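Local structure of gamma-resorcylate decarboxylase (Polaromonas, 4QRO) at residues R72-A77 and A100-D105; A156-F161 and A211-L216; P165-P170 and T186-Q191; Y225-I230 and K248-F253. The protein probably catalyses the manganese-dependent, non-oxidative decarboxylation of gamma-resorcylate (2,6-dihydroxybenzoate) to resorcinol, as a member of the amidohydrolase superfamily. One frame throughout, in Å; residues are numbered along the deposited sequence.

Contact 1: R72-A77 and A100-D105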
# COMPACT_ATOMS: atom_id res chain seq x y z
N ARG A 72 -24.95 14.09 17.90
CA ARG A 72 -25.64 12.99 17.24
C ARG A 72 -24.78 11.72 17.14
O ARG A 72 -25.29 10.61 17.29
CB ARG A 72 -26.14 13.37 15.87
CG ARG A 72 -27.26 14.40 15.93
CD ARG A 72 -27.73 14.78 14.55
NE ARG A 72 -28.99 15.53 14.62
CZ ARG A 72 -30.18 14.98 14.86
NH1 ARG A 72 -30.31 13.68 15.06
NH2 ARG A 72 -31.25 15.76 14.91
N ALA A 73 -23.48 11.88 16.89
CA ALA A 73 -22.55 10.73 16.84
C ALA A 73 -22.57 9.97 18.14
O ALA A 73 -22.66 8.74 18.16
CB ALA A 73 -21.14 11.20 16.51
N ASN A 74 -22.52 10.71 19.23
CA ASN A 74 -22.55 10.13 20.56
C ASN A 74 -23.85 9.35 20.82
O ASN A 74 -23.81 8.23 21.34
CB ASN A 74 -22.35 11.22 21.59
CG ASN A 74 -22.19 10.68 22.99
OD1 ASN A 74 -21.32 9.85 23.27
ND2 ASN A 74 -23.06 11.12 23.90
N GLU A 75 -24.98 9.93 20.44
CA GLU A 75 -26.29 9.27 20.55
C GLU A 75 -26.38 7.95 19.76
O GLU A 75 -26.88 6.95 20.27
CB GLU A 75 -27.42 10.24 20.14
CG GLU A 75 -27.60 11.40 21.12
CD GLU A 75 -28.38 12.58 20.55
OE1 GLU A 75 -28.61 13.54 21.30
OE2 GLU A 75 -28.77 12.57 19.36
N THR A 76 -25.93 7.97 18.50
CA THR A 76 -25.91 6.79 17.67
C THR A 76 -24.98 5.71 18.26
O THR A 76 -25.35 4.55 18.33
CB THR A 76 -25.44 7.15 16.24
OG1 THR A 76 -26.30 8.17 15.70
CG2 THR A 76 -25.49 5.95 15.33
N ALA A 77 -23.78 6.11 18.68
CA ALA A 77 -22.84 5.16 19.29
C ALA A 77 -23.46 4.48 20.53
O ALA A 77 -23.37 3.26 20.71
CB ALA A 77 -21.54 5.86 19.65
N ALA A 100 -18.45 0.94 19.36
CA ALA A 100 -18.52 2.08 18.47
C ALA A 100 -18.28 3.37 19.27
O ALA A 100 -18.84 3.56 20.38
CB ALA A 100 -19.89 2.10 17.77
N LEU A 101 -17.45 4.26 18.74
CA LEU A 101 -17.06 5.47 19.48
C LEU A 101 -17.22 6.77 18.68
O LEU A 101 -16.89 6.84 17.49
CB LEU A 101 -15.62 5.38 19.96
CG LEU A 101 -15.24 4.24 20.87
CD1 LEU A 101 -13.72 4.27 21.04
CD2 LEU A 101 -15.97 4.33 22.22
N PRO A 102 -17.70 7.83 19.36
CA PRO A 102 -17.85 9.11 18.71
C PRO A 102 -16.54 9.86 18.78
O PRO A 102 -16.38 10.73 19.63
CB PRO A 102 -18.95 9.79 19.55
CG PRO A 102 -18.73 9.26 20.93
CD PRO A 102 -18.30 7.83 20.72
N MET A 103 -15.61 9.50 17.89
CA MET A 103 -14.26 10.03 17.94
C MET A 103 -14.19 11.51 17.54
O MET A 103 -13.16 12.17 17.69
CB MET A 103 -13.34 9.19 17.06
CG MET A 103 -13.22 7.76 17.54
SD MET A 103 -12.31 7.52 19.07
CE MET A 103 -10.69 8.17 18.64
N GLN A 104 -15.31 12.04 17.05
CA GLN A 104 -15.50 13.47 16.87
C GLN A 104 -15.08 14.28 18.10
O GLN A 104 -14.50 15.35 18.00
CB GLN A 104 -16.97 13.77 16.54
CG GLN A 104 -17.38 13.35 15.12
CD GLN A 104 -17.72 11.87 14.94
OE1 GLN A 104 -17.75 11.09 15.90
NE2 GLN A 104 -17.99 11.47 13.70
N ASP A 105 -15.38 13.74 19.27
CA ASP A 105 -15.11 14.41 20.52
C ASP A 105 -14.27 13.49 21.40
O ASP A 105 -14.74 12.44 21.80
CB ASP A 105 -16.45 14.75 21.14
CG ASP A 105 -16.35 15.65 22.37
OD1 ASP A 105 -15.53 15.36 23.25
OD2 ASP A 105 -17.13 16.61 22.48

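Contact 2: A156-F161 and A211-L216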
# COMPACT_ATOMS: atom_id res chain seq x y z
N ALA A 156 -5.09 2.78 29.89
CA ALA A 156 -5.51 2.51 31.28
C ALA A 156 -6.53 1.37 31.36
O ALA A 156 -6.43 0.51 32.23
CB ALA A 156 -6.06 3.77 31.92
N LEU A 157 -7.49 1.36 30.44
CA LEU A 157 -8.47 0.27 30.34
C LEU A 157 -7.81 -1.02 29.86
O LEU A 157 -8.33 -2.11 30.13
CB LEU A 157 -9.62 0.65 29.39
CG LEU A 157 -10.51 1.79 29.88
CD1 LEU A 157 -11.43 2.27 28.77
CD2 LEU A 157 -11.30 1.35 31.11
N ASP A 158 -6.69 -0.88 29.15
CA ASP A 158 -5.94 -2.01 28.61
C ASP A 158 -6.80 -2.90 27.69
O ASP A 158 -6.83 -4.13 27.82
CB ASP A 158 -5.30 -2.84 29.73
CG ASP A 158 -4.29 -3.86 29.21
OD1 ASP A 158 -3.69 -3.64 28.13
OD2 ASP A 158 -4.10 -4.90 29.87
N VAL A 159 -7.47 -2.24 26.74
CA VAL A 159 -8.21 -2.91 25.68
C VAL A 159 -7.69 -2.43 24.31
O VAL A 159 -7.25 -1.27 24.18
CB VAL A 159 -9.73 -2.67 25.76
CG1 VAL A 159 -10.31 -3.27 27.04
CG2 VAL A 159 -10.08 -1.19 25.61
N PRO A 160 -7.72 -3.31 23.30
CA PRO A 160 -7.21 -2.94 21.96
C PRO A 160 -8.14 -2.02 21.17
O PRO A 160 -9.36 -1.99 21.44
CB PRO A 160 -7.11 -4.29 21.24
CG PRO A 160 -7.04 -5.30 22.32
CD PRO A 160 -7.94 -4.77 23.40
N PHE A 161 -7.59 -1.35 20.16
CA PHE A 161 -8.35 -0.42 19.31
C PHE A 161 -8.14 -0.92 17.89
O PHE A 161 -7.00 -1.01 17.45
CB PHE A 161 -7.77 1.00 19.51
CG PHE A 161 -8.41 2.09 18.67
CD1 PHE A 161 -8.09 2.24 17.32
CD2 PHE A 161 -9.25 3.02 19.25
CE1 PHE A 161 -8.66 3.23 16.55
CE2 PHE A 161 -9.80 4.05 18.49
CZ PHE A 161 -9.50 4.16 17.14
N ALA A 211 2.10 0.75 26.04
CA ALA A 211 1.30 -0.49 26.19
C ALA A 211 0.03 -0.55 25.29
O ALA A 211 -0.71 -1.55 25.33
CB ALA A 211 0.93 -0.71 27.66
N LEU A 212 -0.20 0.47 24.47
CA LEU A 212 -1.34 0.44 23.54
C LEU A 212 -1.24 -0.73 22.57
O LEU A 212 -0.13 -1.12 22.14
CB LEU A 212 -1.42 1.72 22.70
CG LEU A 212 -1.81 3.01 23.42
CD1 LEU A 212 -1.67 4.18 22.47
CD2 LEU A 212 -3.22 2.89 23.99
N LYS A 213 -2.41 -1.26 22.21
CA LYS A 213 -2.54 -2.33 21.23
C LYS A 213 -3.48 -1.90 20.11
O LYS A 213 -4.65 -1.64 20.36
CB LYS A 213 -3.07 -3.55 21.96
CG LYS A 213 -2.13 -3.98 23.10
CD LYS A 213 -2.59 -5.26 23.78
CE LYS A 213 -1.96 -5.42 25.15
NZ LYS A 213 -2.69 -6.43 25.98
N ILE A 214 -2.95 -1.83 18.89
CA ILE A 214 -3.74 -1.44 17.73
C ILE A 214 -3.86 -2.66 16.81
O ILE A 214 -2.87 -3.38 16.57
CB ILE A 214 -3.08 -0.27 16.95
CG1 ILE A 214 -2.62 0.84 17.91
CG2 ILE A 214 -3.99 0.23 15.83
CD1 ILE A 214 -3.72 1.55 18.67
N ILE A 215 -5.06 -2.91 16.32
CA ILE A 215 -5.32 -4.02 15.41
C ILE A 215 -5.62 -3.47 14.02
O ILE A 215 -6.40 -2.51 13.87
CB ILE A 215 -6.51 -4.86 15.87
CG1 ILE A 215 -6.30 -5.33 17.33
CG2 ILE A 215 -6.70 -6.07 14.97
CD1 ILE A 215 -7.48 -6.05 17.91
N LEU A 216 -5.00 -4.08 13.01
CA LEU A 216 -5.31 -3.79 11.61
C LEU A 216 -5.85 -5.04 10.90
O LEU A 216 -5.32 -6.14 11.07
CB LEU A 216 -4.07 -3.30 10.86
CG LEU A 216 -3.38 -2.06 11.40
CD1 LEU A 216 -2.10 -1.82 10.63
CD2 LEU A 216 -4.29 -0.85 11.32
O HOH W 1 -3.31 -1.32 26.47
O HOH W 2 -5.26 -5.53 25.65
O HOH W 3 -4.46 -0.75 24.11

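Contact 3: P165-P170 and T186-Q191. With 38L (2-nitrobenzene-1,3-diol), chain M.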
# COMPACT_ATOMS: atom_id res chain seq x y z
N PRO A 165 -10.89 0.20 8.03
CA PRO A 165 -10.95 1.22 6.97
C PRO A 165 -12.23 2.03 6.85
O PRO A 165 -13.28 1.69 7.42
CB PRO A 165 -10.78 0.40 5.67
CG PRO A 165 -10.13 -0.87 6.10
CD PRO A 165 -10.68 -1.15 7.47
N ARG A 166 -12.09 3.12 6.10
CA ARG A 166 -13.19 3.80 5.44
C ARG A 166 -12.56 4.36 4.17
O ARG A 166 -11.32 4.37 4.01
CB ARG A 166 -13.81 4.93 6.29
CG ARG A 166 -12.85 6.10 6.55
CD ARG A 166 -13.51 7.29 7.22
NE ARG A 166 -14.59 7.83 6.41
CZ ARG A 166 -15.52 8.67 6.86
NH1 ARG A 166 -15.51 9.06 8.14
NH2 ARG A 166 -16.47 9.09 6.03
N ASN A 167 -13.40 4.87 3.28
CA ASN A 167 -12.92 5.55 2.08
C ASN A 167 -12.47 6.97 2.35
O ASN A 167 -13.01 7.63 3.23
CB ASN A 167 -14.00 5.57 0.98
CG ASN A 167 -13.93 4.35 0.06
OD1 ASN A 167 -12.86 3.92 -0.34
ND2 ASN A 167 -15.09 3.80 -0.28
N PRO A 168 -11.49 7.47 1.57
CA PRO A 168 -11.15 8.88 1.70
C PRO A 168 -12.31 9.78 1.26
O PRO A 168 -13.13 9.36 0.43
CB PRO A 168 -9.95 9.05 0.73
CG PRO A 168 -10.13 7.97 -0.27
CD PRO A 168 -10.74 6.81 0.47
N LEU A 169 -12.37 10.99 1.80
CA LEU A 169 -13.32 11.99 1.30
C LEU A 169 -13.00 12.26 -0.18
O LEU A 169 -11.83 12.15 -0.56
CB LEU A 169 -13.20 13.27 2.11
CG LEU A 169 -13.56 13.17 3.62
CD1 LEU A 169 -13.43 14.52 4.29
CD2 LEU A 169 -14.95 12.60 3.82
N PRO A 170 -14.01 12.60 -1.01
CA PRO A 170 -13.81 12.82 -2.46
C PRO A 170 -12.71 13.82 -2.83
O PRO A 170 -11.96 13.59 -3.78
CB PRO A 170 -15.18 13.31 -2.92
CG PRO A 170 -16.14 12.59 -2.02
CD PRO A 170 -15.45 12.55 -0.67
N THR A 186 -10.94 -2.92 -2.73
CA THR A 186 -9.98 -3.17 -3.82
C THR A 186 -8.58 -2.58 -3.56
O THR A 186 -7.56 -3.23 -3.82
CB THR A 186 -10.54 -2.62 -5.15
OG1 THR A 186 -11.79 -3.26 -5.43
CG2 THR A 186 -9.61 -2.88 -6.30
N TRP A 187 -8.54 -1.35 -3.02
CA TRP A 187 -7.32 -0.60 -2.82
C TRP A 187 -7.42 0.60 -1.84
O TRP A 187 -6.60 0.75 -0.92
CB TRP A 187 -6.74 -0.10 -4.19
CG TRP A 187 -5.38 0.48 -3.97
CD1 TRP A 187 -5.06 1.77 -3.74
CD2 TRP A 187 -4.16 -0.27 -3.85
NE1 TRP A 187 -3.70 1.89 -3.51
CE2 TRP A 187 -3.13 0.64 -3.58
CE3 TRP A 187 -3.85 -1.63 -3.97
CZ2 TRP A 187 -1.80 0.24 -3.43
CZ3 TRP A 187 -2.53 -2.02 -3.84
CH2 TRP A 187 -1.52 -1.09 -3.54
N ALA A 188 -8.37 1.50 -2.07
CA ALA A 188 -8.40 2.76 -1.34
C ALA A 188 -8.54 2.59 0.18
O ALA A 188 -7.92 3.33 0.93
CB ALA A 188 -9.50 3.67 -1.85
N PHE A 189 -9.35 1.63 0.61
CA PHE A 189 -9.43 1.24 2.06
C PHE A 189 -8.05 1.00 2.68
O PHE A 189 -7.75 1.47 3.77
CB PHE A 189 -10.21 -0.08 2.20
CG PHE A 189 -11.70 0.06 2.38
CD1 PHE A 189 -12.35 1.30 2.29
CD2 PHE A 189 -12.45 -1.06 2.66
CE1 PHE A 189 -13.71 1.38 2.49
CE2 PHE A 189 -13.81 -0.98 2.83
CZ PHE A 189 -14.45 0.24 2.74
N GLY A 190 -7.21 0.25 1.96
CA GLY A 190 -5.92 -0.16 2.49
C GLY A 190 -4.94 1.01 2.58
O GLY A 190 -4.28 1.18 3.61
N GLN A 191 -4.86 1.83 1.53
CA GLN A 191 -4.02 3.05 1.58
C GLN A 191 -4.42 3.97 2.73
O GLN A 191 -3.57 4.45 3.49
CB GLN A 191 -4.06 3.83 0.25
CG GLN A 191 -3.81 5.33 0.36
CD GLN A 191 -2.37 5.70 0.65
OE1 GLN A 191 -1.51 4.84 0.81
NE2 GLN A 191 -2.11 6.99 0.71
OAK 38L M . -13.41 -4.37 5.55
NAG 38L M . -13.78 -4.49 4.41
OAJ 38L M . -12.93 -4.71 3.55
CAA 38L M . -15.15 -4.37 4.11
CAF 38L M . -15.54 -4.48 2.78
OAH 38L M . -14.87 -5.33 1.95
CAE 38L M . -16.60 -3.71 2.28
CAD 38L M . -17.32 -2.88 3.13
CAC 38L M . -17.05 -2.90 4.50
CAB 38L M . -16.01 -3.68 4.99
OAI 38L M . -15.81 -3.73 6.35

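Contact 4: Y225-I230 and K248-F253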
# COMPACT_ATOMS: atom_id res chain seq x y z
N TYR A 225 4.94 -5.61 3.66
CA TYR A 225 5.70 -5.69 2.41
C TYR A 225 6.64 -4.52 2.28
O TYR A 225 7.74 -4.67 1.75
CB TYR A 225 4.72 -5.71 1.21
CG TYR A 225 5.33 -6.05 -0.13
CD1 TYR A 225 5.43 -7.38 -0.56
CD2 TYR A 225 5.78 -5.04 -1.00
CE1 TYR A 225 5.96 -7.71 -1.80
CE2 TYR A 225 6.33 -5.37 -2.24
CZ TYR A 225 6.41 -6.70 -2.63
OH TYR A 225 6.93 -7.06 -3.89
N SER A 226 6.19 -3.34 2.69
CA SER A 226 6.92 -2.11 2.51
C SER A 226 7.56 -1.58 3.81
O SER A 226 8.13 -0.47 3.80
CB SER A 226 6.00 -1.04 1.89
OG SER A 226 5.46 -1.48 0.66
N MET A 227 7.48 -2.35 4.90
CA MET A 227 7.93 -1.84 6.20
C MET A 227 9.45 -1.57 6.21
O MET A 227 9.90 -0.53 6.74
CB MET A 227 7.51 -2.80 7.34
CG MET A 227 7.85 -2.30 8.74
SD MET A 227 7.21 -0.68 9.20
CE MET A 227 5.44 -0.95 9.03
N TRP A 228 10.23 -2.47 5.62
CA TRP A 228 11.67 -2.24 5.53
C TRP A 228 11.94 -0.89 4.89
O TRP A 228 12.70 -0.08 5.41
CB TRP A 228 12.40 -3.33 4.75
CG TRP A 228 13.87 -3.10 4.71
CD1 TRP A 228 14.79 -3.48 5.66
CD2 TRP A 228 14.61 -2.44 3.68
NE1 TRP A 228 16.05 -3.08 5.29
CE2 TRP A 228 15.97 -2.44 4.08
CE3 TRP A 228 14.26 -1.79 2.49
CZ2 TRP A 228 16.98 -1.84 3.31
CZ3 TRP A 228 15.27 -1.19 1.72
CH2 TRP A 228 16.60 -1.23 2.13
N ARG A 229 11.31 -0.65 3.74
CA ARG A 229 11.56 0.60 2.98
C ARG A 229 11.13 1.88 3.72
O ARG A 229 11.76 2.93 3.60
CB ARG A 229 10.91 0.48 1.61
CG ARG A 229 11.11 1.69 0.69
CD ARG A 229 10.71 1.28 -0.73
NE ARG A 229 10.45 2.40 -1.62
CZ ARG A 229 11.38 3.24 -2.08
NH1 ARG A 229 12.67 3.09 -1.74
NH2 ARG A 229 11.02 4.23 -2.89
N ILE A 230 10.04 1.80 4.49
CA ILE A 230 9.58 2.95 5.28
C ILE A 230 10.75 3.56 6.09
O ILE A 230 10.92 4.78 6.07
CB ILE A 230 8.38 2.59 6.20
CG1 ILE A 230 7.11 2.38 5.36
CG2 ILE A 230 8.12 3.68 7.25
CD1 ILE A 230 5.95 1.80 6.12
N LYS A 248 12.45 3.79 15.30
CA LYS A 248 12.09 3.38 13.93
C LYS A 248 10.60 3.05 13.86
O LYS A 248 10.03 2.56 14.84
CB LYS A 248 12.90 2.15 13.50
CG LYS A 248 14.41 2.37 13.38
CD LYS A 248 15.11 1.02 13.29
CE LYS A 248 16.60 1.16 13.04
NZ LYS A 248 16.88 1.23 11.59
N ILE A 249 9.96 3.31 12.72
CA ILE A 249 8.55 2.95 12.56
C ILE A 249 8.37 1.44 12.83
O ILE A 249 7.42 1.03 13.50
CB ILE A 249 8.03 3.35 11.15
CG1 ILE A 249 8.08 4.87 10.93
CG2 ILE A 249 6.65 2.76 10.89
CD1 ILE A 249 7.35 5.70 11.99
N VAL A 250 9.29 0.61 12.34
CA VAL A 250 9.17 -0.83 12.50
C VAL A 250 9.13 -1.26 13.98
O VAL A 250 8.53 -2.28 14.31
CB VAL A 250 10.30 -1.60 11.76
CG1 VAL A 250 11.65 -1.41 12.44
CG2 VAL A 250 9.96 -3.10 11.67
N ASP A 251 9.75 -0.48 14.86
CA ASP A 251 9.71 -0.77 16.31
C ASP A 251 8.27 -0.69 16.85
O ASP A 251 7.83 -1.58 17.55
CB ASP A 251 10.62 0.18 17.11
CG ASP A 251 12.10 -0.04 16.82
OD1 ASP A 251 12.51 -1.18 16.61
OD2 ASP A 251 12.85 0.95 16.76
N TYR A 252 7.53 0.35 16.47
CA TYR A 252 6.13 0.52 16.93
C TYR A 252 5.20 -0.49 16.28
O TYR A 252 4.30 -1.03 16.91
CB TYR A 252 5.65 1.95 16.67
CG TYR A 252 6.60 2.99 17.28
CD1 TYR A 252 6.77 3.07 18.66
CD2 TYR A 252 7.34 3.83 16.47
CE1 TYR A 252 7.63 4.00 19.22
CE2 TYR A 252 8.21 4.75 17.01
CZ TYR A 252 8.35 4.84 18.39
OH TYR A 252 9.23 5.75 18.92
N PHE A 253 5.45 -0.79 15.02
CA PHE A 253 4.71 -1.84 14.33
C PHE A 253 4.86 -3.18 15.05
O PHE A 253 3.86 -3.90 15.31
CB PHE A 253 5.21 -1.93 12.88
CG PHE A 253 4.35 -2.77 11.97
CD1 PHE A 253 3.00 -2.48 11.81
CD2 PHE A 253 4.91 -3.83 11.24
CE1 PHE A 253 2.20 -3.26 10.96
CE2 PHE A 253 4.11 -4.60 10.40
CZ PHE A 253 2.77 -4.31 10.25

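Contact 1: R72-A77 and A100-D105
The ring of P102 lies against the helix turn formed by A73, N74 and A77, and here the loop that leaves strand 95-97 folds back onto helix 70-90, the helix preceding that strand. In the alpha/beta barrel of an amidohydrolase this joins a strand-to-helix loop to the start of a barrel helix. P102 is the centre of an inverse gamma turn, a bend that suits proline because its fixed phi is already close to what the turn needs. The ring can be followed from CB outward. P102 CB faces the backbone between A73 and N74, 3.7 Å from N74 N, and also meets the methyl of A73, with CB-CB 4.0 Å. P102 CG, the next ring atom, comes to N74 OD1 at 3.5 Å. N74 carries its CG on the far side from its own N (chi1 -173°), which brings the amide oxygen alongside the ring carbon. P102 CD then closes on A77 CB at 3.9 Å. A73 and A77 both direct CB at the loop, and their small methyls let the proline ring lie close to the helix. A77 CB also reaches the carbonyl of A100, 3.6 Å from A100 O, an oxygen that accepts a bond from N81 ND2. At the other end of the loop Q104 folds at chi2 (82°), and its NE2 is bound to V64 O and Q132 O. That fixes the rotation of the amide and leaves Q104 OE1 against A73 CB, 3.4 Å away.

Contact 2: A156-F161 and A211-L216
F161 and I214 form a parallel beta bridge, where strand 161-164 begins to run beside strand 214-216, its neighbour in the parallel sheet of the amidohydrolase barrel. Ahead of this pairing, A211 is joined to D158 through water 1, which donates to A211 O and D158 OD1. At K213 the backbone N donates to water 3, itself bound to V159 O, so water fills the rung before direct pairing starts. K213 O takes the N-H of F161 (3.0 Å from F161 N), almost in line with the carbonyl bond. The K213 chain stretches back toward D158, and NZ makes a long salt bridge to D158 OD1 (3.7 Å); water 2, 2.7 Å from K213 NZ, probably also donates to D158 O. Lysine suits this place because its extended chain spans the gap; D158 OD2 has a salt bridge with K323. I214 bends so that CD1 meets F161 CB at 4.2 Å. I215 N donates to F161 O (2.9 Å), and I215 CD1 packs on P160 CB at 3.8 Å. Direct backbone bonds thus serve the buried end, while charges and waters join the two segments at the more open end, where the lysine-carboxylate attraction is probably softened by solvent.

Contact 3: P165-P170 and T186-Q191
P165 lays its CB over one face of the F189 ring in a CH-pi contact, 3.9 Å from P165 CB to the ring centroid and 29° off the normal. Proline fits well here: its C-H bonds are slightly polarised, and its stiff ring restricts the backbone next to H164, a manganese ligand. P165 and F189 stand at about a right angle. R166 starts its side chain away from the helix, and its guanidinium binds Q132 OE1 and F130 O; its backbone passes the ring, with R166 C 3.6 Å from F189 CD1. N167 comes next: its backbone N lies at the ring edge, 3.6 Å from F189 CE1, and the plane of its side-chain amide is tilted 45° to the ring. N167 OD1 accepts from G184 N, which holds the amide in place, and it also rests 3.7 Å from A188 CB. P168 completes the walk, its CD 4.1 Å from the same A188 CB at the start of helix 188-202.

The far edge of F189 belongs to the active-site pocket: the nitro oxygen OAJ of the inhibitor lies in the ring plane, 3.8 Å from F189 CD2. An alanine at F189 would remove the ring and probably leave P165 without its aromatic platform and open a gap beside the inhibitor's nitro group. The same inhibitor is hydrogen-bonded to R229 and N234 of the second subunit. The chemistry is mostly apolar contact; R166 O is buried without a partner in the model, which probably costs some stability that the apolar contacts offset.

Contact 4: Y225-I230 and K248-F253
M227 reaches across to F253 and sets its terminal methyl over one face of the phenyl ring, a CH-pi contact with M227 CE 3.8 Å from the ring centroid and 21° off the normal. The methyl sits toward the CG side of the ring. The sulfur of M227 stands farther out and oblique, M227 SD 5.0 Å from the same centroid, which makes this a Met-aromatic contact. Bends at both chi2 and chi3 curl the methyl back onto the ring. The flexible, polarisable thioether is well suited to such a curved path. On the way, M227 CG slides past V250, whose CG2 is 3.7 Å away, and the two side chains cross obliquely. M227 SD comes to I249 CG2 at 3.9 Å, with those chains at about a right angle.

These residues join helix 223-232 to helix 249-256, which follow strand 214-216 and precede strand 257-260 of the parallel barrel sheet in the chain. The local axes run 142° apart in direction and approach to 9.9 Å. With an alanine in place of M227 the chain would end at CB, and the F253 face would probably lose its methyl partner and V250 CG2 its neighbour.

One turn further along the helix, I230 meets I249 at about a right angle, I230 CG2 lying 3.9 Å from I249 CG1. Branched isoleucines give both helices broad apolar flanks here, and L198 of helix 188-202 touches both. At the start of helix 249-256, K248 N donates to D251 OD2 (3.2 Å), while D231 accepts from the N-H groups of I249 and V250.

From the N terminus, contact 1 comes first, closing a short loop that runs along helix 70-90 and through strand 95-97. Contact 2 opens later, where helix 148-157 passes into strand 161-164, and closes at strand 214-216. Within that span, contact 3 joins the loop after strand 161-164 to helix 188-202 at the metal and ligand end of the barrel. Contact 4 follows in series, tying helix 223-232 to helix 249-256 on the outside. None of the loops cross. M103 CE of contact 1 touches F161 CE2 of contact 2 at 4.2 Å, linking their packing. Contacts 3 and 4 both meet the second subunit.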